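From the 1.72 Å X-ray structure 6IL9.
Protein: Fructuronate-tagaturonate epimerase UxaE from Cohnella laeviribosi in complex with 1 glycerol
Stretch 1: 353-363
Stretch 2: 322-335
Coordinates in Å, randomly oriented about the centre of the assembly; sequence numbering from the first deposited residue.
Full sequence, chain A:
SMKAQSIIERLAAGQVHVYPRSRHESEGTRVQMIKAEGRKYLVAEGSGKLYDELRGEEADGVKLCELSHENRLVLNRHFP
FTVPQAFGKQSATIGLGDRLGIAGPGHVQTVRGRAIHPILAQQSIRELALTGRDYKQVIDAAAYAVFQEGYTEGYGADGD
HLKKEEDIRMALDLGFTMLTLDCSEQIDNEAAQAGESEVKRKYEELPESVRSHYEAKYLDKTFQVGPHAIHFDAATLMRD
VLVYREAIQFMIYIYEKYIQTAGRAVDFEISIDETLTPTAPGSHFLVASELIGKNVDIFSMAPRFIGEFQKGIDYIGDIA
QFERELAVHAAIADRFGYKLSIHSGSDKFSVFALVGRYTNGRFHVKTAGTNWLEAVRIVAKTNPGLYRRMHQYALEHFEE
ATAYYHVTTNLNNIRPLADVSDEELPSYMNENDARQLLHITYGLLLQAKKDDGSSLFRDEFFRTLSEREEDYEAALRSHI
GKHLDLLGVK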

# COMPACT_ATOMS: atom_id res chain seq x y z
N ALA A 353 8.66 -16.94 -0.05
CA ALA A 353 8.44 -18.25 -0.67
C ALA A 353 7.40 -19.04 0.11
O ALA A 353 6.55 -19.73 -0.49
CB ALA A 353 9.76 -19.02 -0.76
N LEU A 354 7.45 -18.96 1.44
CA LEU A 354 6.44 -19.61 2.26
C LEU A 354 5.05 -19.08 1.95
O LEU A 354 4.09 -19.86 1.83
CB LEU A 354 6.77 -19.40 3.75
CG LEU A 354 8.00 -20.13 4.28
CD1 LEU A 354 8.31 -19.65 5.69
CD2 LEU A 354 7.78 -21.63 4.28
N VAL A 355 4.91 -17.76 1.85
CA VAL A 355 3.59 -17.20 1.58
C VAL A 355 3.08 -17.69 0.24
O VAL A 355 1.93 -18.11 0.11
CB VAL A 355 3.64 -15.66 1.64
CG1 VAL A 355 2.37 -15.06 1.04
CG2 VAL A 355 3.80 -15.21 3.09
N GLY A 356 3.94 -17.66 -0.78
CA GLY A 356 3.53 -18.11 -2.10
C GLY A 356 3.14 -19.58 -2.10
O GLY A 356 2.14 -19.96 -2.71
N ARG A 357 3.91 -20.41 -1.40
CA ARG A 357 3.63 -21.84 -1.39
C ARG A 357 2.33 -22.15 -0.65
O ARG A 357 1.48 -22.89 -1.17
CB ARG A 357 4.80 -22.60 -0.76
CG ARG A 357 4.77 -24.08 -1.04
CD ARG A 357 5.16 -24.92 0.16
NE ARG A 357 6.42 -24.51 0.77
CZ ARG A 357 6.92 -25.08 1.86
NH1 ARG A 357 6.27 -26.09 2.44
NH2 ARG A 357 8.07 -24.66 2.38
N TYR A 358 2.14 -21.60 0.55
CA TYR A 358 0.98 -22.01 1.33
C TYR A 358 -0.33 -21.40 0.84
O TYR A 358 -1.39 -21.98 1.10
CB TYR A 358 1.21 -21.67 2.80
CG TYR A 358 2.07 -22.71 3.48
CD1 TYR A 358 1.49 -23.88 3.97
CD2 TYR A 358 3.44 -22.55 3.60
CE1 TYR A 358 2.27 -24.86 4.58
CE2 TYR A 358 4.23 -23.52 4.20
CZ TYR A 358 3.63 -24.68 4.70
OH TYR A 358 4.40 -25.66 5.30
N THR A 359 -0.28 -20.27 0.13
CA THR A 359 -1.48 -19.67 -0.46
C THR A 359 -1.68 -20.09 -1.92
O THR A 359 -2.64 -19.64 -2.55
CB THR A 359 -1.42 -18.13 -0.40
OG1 THR A 359 -0.36 -17.64 -1.24
CG2 THR A 359 -1.21 -17.64 1.03
N ASN A 360 -0.80 -20.95 -2.44
CA ASN A 360 -0.85 -21.34 -3.85
C ASN A 360 -0.87 -20.11 -4.75
O ASN A 360 -1.57 -20.06 -5.77
CB ASN A 360 -2.04 -22.27 -4.13
CG ASN A 360 -1.95 -22.98 -5.46
OD1 ASN A 360 -0.86 -23.18 -6.00
ND2 ASN A 360 -3.10 -23.38 -6.00
N GLY A 361 -0.10 -19.09 -4.36
CA GLY A 361 0.01 -17.90 -5.18
C GLY A 361 -1.15 -16.94 -5.09
O GLY A 361 -1.20 -15.97 -5.86
N ARG A 362 -2.09 -17.18 -4.17
CA ARG A 362 -3.31 -16.38 -4.04
C ARG A 362 -3.23 -15.56 -2.75
O ARG A 362 -3.67 -16.00 -1.68
CB ARG A 362 -4.53 -17.30 -4.01
CG ARG A 362 -5.85 -16.58 -4.11
CD ARG A 362 -6.98 -17.58 -4.07
NE ARG A 362 -7.14 -18.20 -2.75
CZ ARG A 362 -8.02 -17.78 -1.84
NH1 ARG A 362 -8.79 -16.72 -2.11
NH2 ARG A 362 -8.12 -18.40 -0.67
N PHE A 363 -2.67 -14.37 -2.86
CA PHE A 363 -2.35 -13.57 -1.68
C PHE A 363 -2.50 -12.11 -2.04
O PHE A 363 -2.64 -11.75 -3.21
CB PHE A 363 -0.90 -13.85 -1.21
CG PHE A 363 0.14 -13.64 -2.30
CD1 PHE A 363 0.47 -12.36 -2.75
CD2 PHE A 363 0.78 -14.73 -2.88
CE1 PHE A 363 1.41 -12.18 -3.77
CE2 PHE A 363 1.73 -14.56 -3.90
CZ PHE A 363 2.05 -13.29 -4.34
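Stretch 2 322-335: FERELAVHAAIADR

Stretch 2 is helical throughout, part of a longer helix, and it packs beside the helix of residues 353-358 with the two helices running the same general way. The axes cross at -34° and approach to 10.0 Å. Along the pair, Leu 354 lies nearest Glu 323 (CA to CA 6.9 Å) and Thr 359 nearest Ala 330 (CA to CA 5.7 Å).

Leu 354 points toward stretch 2, and its branched apolar side chain meets apolar neighbours: CD1 lies 4.1 Å from Phe 322 CD2, at the ring edge, while CB lies 3.8 Å from Leu 326 CD2. Val 355 adds a looser apolar contact, CG2 to Leu 326 CD2 at 4.3 Å. Gly 356 takes no part. Arg 357 starts out sideways, but its long chain brings NH1 within 3.6 Å of Glu 323 OE2, a long salt bridge; a water accepting from Arg 357 NH2 and donating to Glu 323 OE1 supplements it.

Tyr 358 is the knob of the interface, set among Glu 323, Leu 326, Ala 327 and Ala 330. Its ring offers apolar carbon, with CE1 3.6 Å from Ala 327 CB, and its OH donates to Glu 323 OE2 at 2.7 Å. Ala 330, with no more than a methyl group, lies close to the backbone: Tyr 358 O is 3.4 Å from its CB.

Thr 359 turns its OG1 back to Val 355 O (2.7 Å), satisfying the hydroxyl within its own stretch, and leaves CG2 4.4 Å from Ala 330 CB. Asn 360, with positive phi, is the first residue to leave helical angles, in a Schellman motif, and a type I' turn runs from Thr 359 to Arg 362, with Gly 361 suited to its positive phi. At its last position, Arg 362 reaches Asp 334 in a salt bridge, NH2 donating to OD1 at 3.0 Å and nearly straight, at 169°.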

# COMPACT_ATOMS: atom_id res chain seq x y z
N PHE A 322 6.65 -19.39 12.44
CA PHE A 322 5.89 -18.63 11.46
C PHE A 322 5.28 -19.55 10.41
O PHE A 322 4.11 -19.40 10.05
CB PHE A 322 6.77 -17.57 10.79
CG PHE A 322 6.09 -16.87 9.64
CD1 PHE A 322 5.22 -15.82 9.87
CD2 PHE A 322 6.31 -17.29 8.33
CE1 PHE A 322 4.57 -15.18 8.81
CE2 PHE A 322 5.67 -16.66 7.27
CZ PHE A 322 4.79 -15.60 7.52
N GLU A 323 6.06 -20.53 9.92
CA GLU A 323 5.56 -21.42 8.89
C GLU A 323 4.41 -22.28 9.42
O GLU A 323 3.39 -22.46 8.74
CB GLU A 323 6.68 -22.32 8.34
CG GLU A 323 6.15 -23.37 7.34
CD GLU A 323 7.26 -24.18 6.67
OE1 GLU A 323 8.44 -23.95 6.98
OE2 GLU A 323 6.93 -25.04 5.82
N ARG A 324 4.55 -22.80 10.64
CA ARG A 324 3.49 -23.65 11.19
C ARG A 324 2.17 -22.89 11.32
O ARG A 324 1.11 -23.43 11.00
CB ARG A 324 3.90 -24.23 12.54
CG ARG A 324 4.94 -25.33 12.44
CD ARG A 324 5.13 -26.03 13.78
NE ARG A 324 5.82 -25.18 14.74
CZ ARG A 324 7.15 -25.06 14.82
NH1 ARG A 324 7.93 -25.75 14.00
NH2 ARG A 324 7.69 -24.27 15.73
N GLU A 325 2.23 -21.65 11.78
CA GLU A 325 1.01 -20.85 11.90
C GLU A 325 0.50 -20.42 10.54
O GLU A 325 -0.72 -20.42 10.30
CB GLU A 325 1.26 -19.64 12.81
CG GLU A 325 1.68 -20.11 14.20
CD GLU A 325 1.37 -19.13 15.30
OE1 GLU A 325 0.87 -18.02 14.99
OE2 GLU A 325 1.63 -19.48 16.47
N LEU A 326 1.41 -20.06 9.62
CA LEU A 326 0.98 -19.69 8.27
C LEU A 326 0.19 -20.83 7.62
O LEU A 326 -0.80 -20.59 6.92
CB LEU A 326 2.18 -19.31 7.41
CG LEU A 326 1.92 -19.12 5.91
CD1 LEU A 326 1.03 -17.90 5.71
CD2 LEU A 326 3.22 -18.97 5.13
N ALA A 327 0.62 -22.08 7.84
CA ALA A 327 -0.08 -23.21 7.25
C ALA A 327 -1.56 -23.20 7.65
O ALA A 327 -2.43 -23.40 6.79
CB ALA A 327 0.58 -24.52 7.69
N VAL A 328 -1.85 -22.96 8.93
CA VAL A 328 -3.23 -22.95 9.39
C VAL A 328 -3.96 -21.70 8.90
O VAL A 328 -5.10 -21.77 8.43
CB VAL A 328 -3.29 -23.06 10.92
CG1 VAL A 328 -4.72 -23.32 11.36
CG2 VAL A 328 -2.38 -24.18 11.39
N HIS A 329 -3.31 -20.53 9.02
CA HIS A 329 -3.90 -19.28 8.52
C HIS A 329 -4.30 -19.42 7.07
O HIS A 329 -5.39 -18.99 6.67
CB HIS A 329 -2.90 -18.12 8.65
CG HIS A 329 -2.73 -17.60 10.04
ND1 HIS A 329 -3.79 -17.25 10.85
CD2 HIS A 329 -1.60 -17.33 10.75
CE1 HIS A 329 -3.32 -16.80 12.00
NE2 HIS A 329 -2.01 -16.84 11.97
N ALA A 330 -3.42 -20.00 6.25
CA ALA A 330 -3.70 -20.15 4.82
C ALA A 330 -4.84 -21.12 4.58
O ALA A 330 -5.64 -20.94 3.65
CB ALA A 330 -2.46 -20.63 4.07
N ALA A 331 -4.93 -22.18 5.40
CA ALA A 331 -6.02 -23.14 5.27
C ALA A 331 -7.36 -22.51 5.62
O ALA A 331 -8.38 -22.81 5.00
CB ALA A 331 -5.75 -24.37 6.15
N ILE A 332 -7.37 -21.64 6.64
CA ILE A 332 -8.59 -20.94 7.01
C ILE A 332 -9.05 -20.03 5.88
O ILE A 332 -10.24 -20.00 5.53
CB ILE A 332 -8.37 -20.14 8.31
CG1 ILE A 332 -8.12 -21.10 9.47
CG2 ILE A 332 -9.58 -19.21 8.58
CD1 ILE A 332 -7.43 -20.41 10.66
N ALA A 333 -8.13 -19.26 5.31
CA ALA A 333 -8.46 -18.42 4.16
C ALA A 333 -9.05 -19.25 3.02
O ALA A 333 -10.03 -18.83 2.39
CB ALA A 333 -7.23 -17.66 3.68
N ASP A 334 -8.46 -20.41 2.74
CA ASP A 334 -8.96 -21.25 1.65
C ASP A 334 -10.36 -21.76 1.97
O ASP A 334 -11.23 -21.81 1.09
CB ASP A 334 -8.00 -22.42 1.41
CG ASP A 334 -6.72 -22.02 0.68
OD1 ASP A 334 -6.65 -20.90 0.12
OD2 ASP A 334 -5.76 -22.83 0.66
N ARG A 335 -10.59 -22.14 3.22
CA ARG A 335 -11.89 -22.66 3.63
C ARG A 335 -13.00 -21.65 3.34
O ARG A 335 -14.06 -22.02 2.82
CB ARG A 335 -11.84 -23.02 5.11
CG ARG A 335 -13.18 -22.91 5.87
CD ARG A 335 -14.06 -24.12 5.68
NE ARG A 335 -15.31 -24.00 6.44
CZ ARG A 335 -16.39 -23.33 6.03
NH1 ARG A 335 -16.38 -22.69 4.88
NH2 ARG A 335 -17.48 -23.29 6.79
O HOH W 1 10.17 -24.66 4.85
O HOH W 2 -5.18 -20.27 -2.18
O HOH W 3 -3.62 -22.53 -0.78